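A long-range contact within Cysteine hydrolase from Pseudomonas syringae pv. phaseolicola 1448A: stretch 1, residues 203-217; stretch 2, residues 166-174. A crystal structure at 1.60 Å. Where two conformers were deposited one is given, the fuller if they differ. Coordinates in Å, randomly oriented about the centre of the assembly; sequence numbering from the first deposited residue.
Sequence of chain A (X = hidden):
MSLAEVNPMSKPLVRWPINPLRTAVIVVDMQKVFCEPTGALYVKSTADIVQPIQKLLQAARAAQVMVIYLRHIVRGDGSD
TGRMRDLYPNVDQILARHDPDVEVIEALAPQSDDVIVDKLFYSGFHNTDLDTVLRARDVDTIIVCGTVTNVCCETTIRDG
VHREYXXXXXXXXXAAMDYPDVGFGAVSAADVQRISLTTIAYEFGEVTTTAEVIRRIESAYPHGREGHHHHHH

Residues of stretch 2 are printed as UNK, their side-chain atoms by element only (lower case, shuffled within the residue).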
# COMPACT_ATOMS: atom_id res chain seq x y z
N GLU A 203 -9.82 3.93 -4.93
CA GLU A 203 -9.63 3.76 -3.48
C GLU A 203 -8.89 4.90 -2.76
O GLU A 203 -9.11 5.10 -1.55
CB GLU A 203 -8.82 2.49 -3.17
CG GLU A 203 -9.23 1.21 -3.88
CD GLU A 203 -10.56 0.64 -3.42
OE1 GLU A 203 -11.24 1.23 -2.54
OE2 GLU A 203 -10.96 -0.41 -3.99
N PHE A 204 -7.96 5.58 -3.45
CA PHE A 204 -7.01 6.42 -2.70
C PHE A 204 -6.99 7.91 -3.04
O PHE A 204 -6.55 8.70 -2.21
CB PHE A 204 -5.55 5.92 -2.84
CG PHE A 204 -5.36 4.44 -2.55
CD1 PHE A 204 -5.94 3.85 -1.42
CD2 PHE A 204 -4.58 3.65 -3.39
CE1 PHE A 204 -5.76 2.50 -1.14
CE2 PHE A 204 -4.40 2.30 -3.14
CZ PHE A 204 -5.00 1.72 -2.02
N GLY A 205 -7.41 8.30 -4.24
CA GLY A 205 -7.39 9.74 -4.56
C GLY A 205 -7.68 9.98 -6.04
O GLY A 205 -8.50 9.28 -6.63
N GLU A 206 -7.00 10.98 -6.60
CA GLU A 206 -7.24 11.38 -7.99
C GLU A 206 -6.15 10.79 -8.89
O GLU A 206 -4.98 10.74 -8.49
CB GLU A 206 -7.17 12.90 -8.14
CG GLU A 206 -7.28 13.33 -9.61
CD GLU A 206 -7.39 14.82 -9.83
OE1 GLU A 206 -7.25 15.63 -8.87
OE2 GLU A 206 -7.66 15.17 -11.01
N VAL A 207 -6.51 10.37 -10.09
CA VAL A 207 -5.52 10.12 -11.13
C VAL A 207 -5.76 11.11 -12.28
O VAL A 207 -6.91 11.27 -12.73
CB VAL A 207 -5.60 8.65 -11.66
CG1 VAL A 207 -4.56 8.44 -12.79
CG2 VAL A 207 -5.31 7.67 -10.52
N THR A 208 -4.70 11.81 -12.70
CA THR A 208 -4.82 12.69 -13.86
C THR A 208 -3.47 12.75 -14.57
O THR A 208 -2.53 12.08 -14.13
CB THR A 208 -5.31 14.12 -13.47
OG1 THR A 208 -5.67 14.86 -14.65
CG2 THR A 208 -4.25 14.88 -12.70
N THR A 209 -3.40 13.50 -15.67
CA THR A 209 -2.14 13.61 -16.41
C THR A 209 -1.29 14.76 -15.91
O THR A 209 -1.80 15.74 -15.32
CB THR A 209 -2.36 13.82 -17.92
OG1 THR A 209 -3.07 15.04 -18.11
CG2 THR A 209 -3.15 12.66 -18.50
N THR A 210 0.01 14.66 -16.19
CA THR A 210 0.93 15.75 -15.88
C THR A 210 0.47 17.07 -16.51
O THR A 210 0.42 18.10 -15.82
CB THR A 210 2.35 15.43 -16.37
OG1 THR A 210 2.77 14.22 -15.76
CG2 THR A 210 3.33 16.53 -15.97
N ALA A 211 0.08 17.01 -17.78
CA ALA A 211 -0.36 18.22 -18.50
C ALA A 211 -1.55 18.87 -17.83
O ALA A 211 -1.58 20.09 -17.65
CB ALA A 211 -0.67 17.92 -19.97
N GLU A 212 -2.53 18.06 -17.42
CA GLU A 212 -3.70 18.66 -16.76
C GLU A 212 -3.37 19.23 -15.40
O GLU A 212 -3.88 20.29 -15.04
CB GLU A 212 -4.92 17.73 -16.68
CG GLU A 212 -5.99 18.12 -15.59
CD GLU A 212 -6.60 19.56 -15.69
OE1 GLU A 212 -6.43 20.31 -16.69
OE2 GLU A 212 -7.28 19.95 -14.72
N VAL A 213 -2.52 18.56 -14.63
CA VAL A 213 -2.15 19.15 -13.35
C VAL A 213 -1.35 20.47 -13.48
O VAL A 213 -1.55 21.40 -12.70
CB VAL A 213 -1.47 18.10 -12.41
CG1 VAL A 213 0.03 18.15 -12.47
CG2 VAL A 213 -1.99 18.27 -10.98
N ILE A 214 -0.50 20.55 -14.50
CA ILE A 214 0.24 21.78 -14.80
C ILE A 214 -0.74 22.91 -15.14
O ILE A 214 -0.61 24.03 -14.62
CB ILE A 214 1.25 21.55 -15.95
CG1 ILE A 214 2.42 20.69 -15.44
CG2 ILE A 214 1.74 22.88 -16.55
CD1 ILE A 214 3.40 20.24 -16.53
N ARG A 215 -1.75 22.62 -15.96
CA ARG A 215 -2.76 23.61 -16.32
C ARG A 215 -3.52 24.11 -15.10
O ARG A 215 -3.80 25.32 -14.96
CB ARG A 215 -3.74 23.02 -17.32
CG ARG A 215 -3.10 22.84 -18.66
CD ARG A 215 -4.10 22.63 -19.75
NE ARG A 215 -3.87 21.37 -20.46
CZ ARG A 215 -4.62 20.29 -20.28
NH1 ARG A 215 -5.66 20.31 -19.43
NH2 ARG A 215 -4.31 19.18 -20.95
N ARG A 216 -3.83 23.18 -14.22
CA ARG A 216 -4.57 23.46 -13.00
C ARG A 216 -3.73 24.32 -12.05
O ARG A 216 -4.26 25.22 -11.38
CB ARG A 216 -4.97 22.14 -12.34
CG ARG A 216 -6.29 22.19 -11.66
CD ARG A 216 -6.50 20.93 -10.84
NE ARG A 216 -6.96 19.81 -11.65
CZ ARG A 216 -7.02 18.56 -11.22
NH1 ARG A 216 -7.46 17.61 -12.04
NH2 ARG A 216 -6.65 18.25 -9.98
N ILE A 217 -2.42 24.05 -12.00
CA ILE A 217 -1.49 24.84 -11.20
C ILE A 217 -1.37 26.27 -11.77
O ILE A 217 -1.45 27.26 -11.02
CB ILE A 217 -0.08 24.18 -11.16
CG1 ILE A 217 -0.08 22.96 -10.21
CG2 ILE A 217 1.00 25.17 -10.73
CD1 ILE A 217 1.19 22.10 -10.31
N UNK A 166 -5.01 14.96 0.41
CA UNK A 166 -5.65 14.87 -0.88
C UNK A 166 -4.56 14.52 -1.89
O UNK A 166 -3.66 15.34 -2.18
c UNK A 166 -6.32 16.21 -1.20
n UNK A 166 -9.14 19.80 0.98
c UNK A 166 -7.86 18.05 -0.29
c UNK A 166 -7.31 16.64 -0.09
c UNK A 166 -8.92 18.34 0.77
N UNK A 167 -4.60 13.29 -2.42
CA UNK A 167 -3.49 12.79 -3.24
C UNK A 167 -3.87 12.75 -4.72
O UNK A 167 -4.95 12.26 -5.08
c UNK A 167 -2.73 11.38 -1.30
c UNK A 167 -1.81 10.92 -3.58
c UNK A 167 -3.05 11.38 -2.79
N UNK A 168 -2.98 13.27 -5.56
CA UNK A 168 -3.13 13.22 -7.02
C UNK A 168 -1.97 12.40 -7.56
O UNK A 168 -0.80 12.76 -7.34
c UNK A 168 -3.96 16.98 -7.52
c UNK A 168 -3.03 14.60 -7.66
c UNK A 168 -4.11 15.53 -7.09
c UNK A 168 -3.17 14.47 -9.17
N UNK A 169 -2.28 11.28 -8.23
CA UNK A 169 -1.25 10.48 -8.90
C UNK A 169 -1.26 10.80 -10.39
O UNK A 169 -2.33 10.85 -11.02
c UNK A 169 -1.51 8.96 -8.70
N UNK A 170 -0.08 10.99 -10.95
CA UNK A 170 0.01 11.34 -12.38
C UNK A 170 0.16 10.05 -13.22
O UNK A 170 1.16 9.31 -13.12
c UNK A 170 -0.23 14.31 -12.20
c UNK A 170 2.28 14.47 -12.16
c UNK A 170 1.20 12.28 -12.60
c UNK A 170 1.07 13.61 -11.84
N UNK A 171 -0.85 9.77 -14.05
CA UNK A 171 -0.86 8.57 -14.87
C UNK A 171 0.33 8.43 -15.82
O UNK A 171 0.79 7.30 -16.07
c UNK A 171 -2.17 8.47 -15.66
o UNK A 171 -2.30 9.60 -16.49
N UNK A 172 0.86 9.55 -16.31
CA UNK A 172 1.95 9.49 -17.28
C UNK A 172 3.31 9.84 -16.66
O UNK A 172 4.30 10.07 -17.39
c UNK A 172 1.52 11.86 -18.12
o UNK A 172 1.77 12.70 -19.02
c UNK A 172 1.62 10.38 -18.49
o UNK A 172 1.20 12.21 -16.96
N UNK A 173 3.37 9.89 -15.33
CA UNK A 173 4.62 10.26 -14.66
C UNK A 173 4.95 9.36 -13.48
O UNK A 173 5.70 9.76 -12.58
c UNK A 173 4.64 11.73 -14.28
N UNK A 174 4.44 8.13 -13.50
CA UNK A 174 4.81 7.09 -12.53
C UNK A 174 5.18 5.88 -13.35
O UNK A 174 4.42 5.47 -14.23
o UNK A 174 4.13 7.76 -9.47
c UNK A 174 3.44 7.81 -10.49
n UNK A 174 2.55 8.79 -10.72
c UNK A 174 3.62 6.76 -11.60
O HOH W 1 -6.44 11.49 -1.43
O HOH W 2 0.74 14.97 -19.70

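Position 166 opens the strand with four side-chain carbons in an unbranched row ending in nitrogen. The chain leads away from stretch 1 and touches none of it; this is Lys-166. Position 167 has three carbons, one carrying the other two, and its CB lies 4.4 Å from Phe-204 O, which identifies Val-167. Its O accepts from Glu-206 N at 2.9 Å, while a water bridges its N and Phe-204 O. The same O lies 3.5 Å from Gly-205 CA, and a CB on that glycine would clash with it.

At position 168 four carbons fork at the first, one arm being two carbons long; the end carbon of that arm lies 4.2 Å from Val-213 CG2, and the residue is Ile-168. The same atom, CD1, is 3.9 Å from Arg-216 NH2, and CG2 of Ile-168 is 3.7 Å from Thr-208 CG2. Position 169 carries a single carbon, CB, 4.4 Å from Val-207 CG2, and is Ala-169. Its backbone bonds to the residues flanking its bridge partner Val-207, with N donating to Glu-206 O at 2.8 Å and O accepting from Thr-208 N at 3.1 Å.

Position 170 again has four carbons, but the fork comes at the second, and one end carbon packs 3.9 Å from Val-213 CG1; it is Leu-170. The other, CD1, sits 3.6 Å from Thr-210 OG1. Position 171 has one carbon followed by one oxygen, its CB resting 3.7 Å from Val-207 CG1: Ser-171. Its N donates to Thr-208 O at 2.9 Å.

The side chain at 172 has two carbons, the second bearing two oxygens, and one oxygen approaches the start of the helix; it is Asp-172. Its OD1 accepts from both Thr-210 N and Thr-210 OG1, each at 2.8 Å, and a water joins its OD2 to Ala-211 N. The lone carbon at 173, CB, lies 3.4 Å from Thr-210 OG1 and marks Ala-173. Position 174 has two carbons, the second carrying oxygen and nitrogen. This is Asn-174, out of reach of stretch 1; its ND2 instead donates to Leu-170 O at 2.8 Å.

The contact joins a parallel strand pair to the helix that follows one strand. Alternating backbone bonds set the register, pairing Glu-206 with Ile-168, Val-207 with Ala-169 and Thr-208 with Leu-170. On the face of Ile-168 and Leu-170, Val-213 packs against both, while the Glu-206–Arg-216 salt bridge ties strand to helix. Beyond the ladder, the turn from Leu-170 to Ala-173 brings the Asp-172 carboxylate to the helix's first turn.

Stretch 2 166-174: KVIALSDAN
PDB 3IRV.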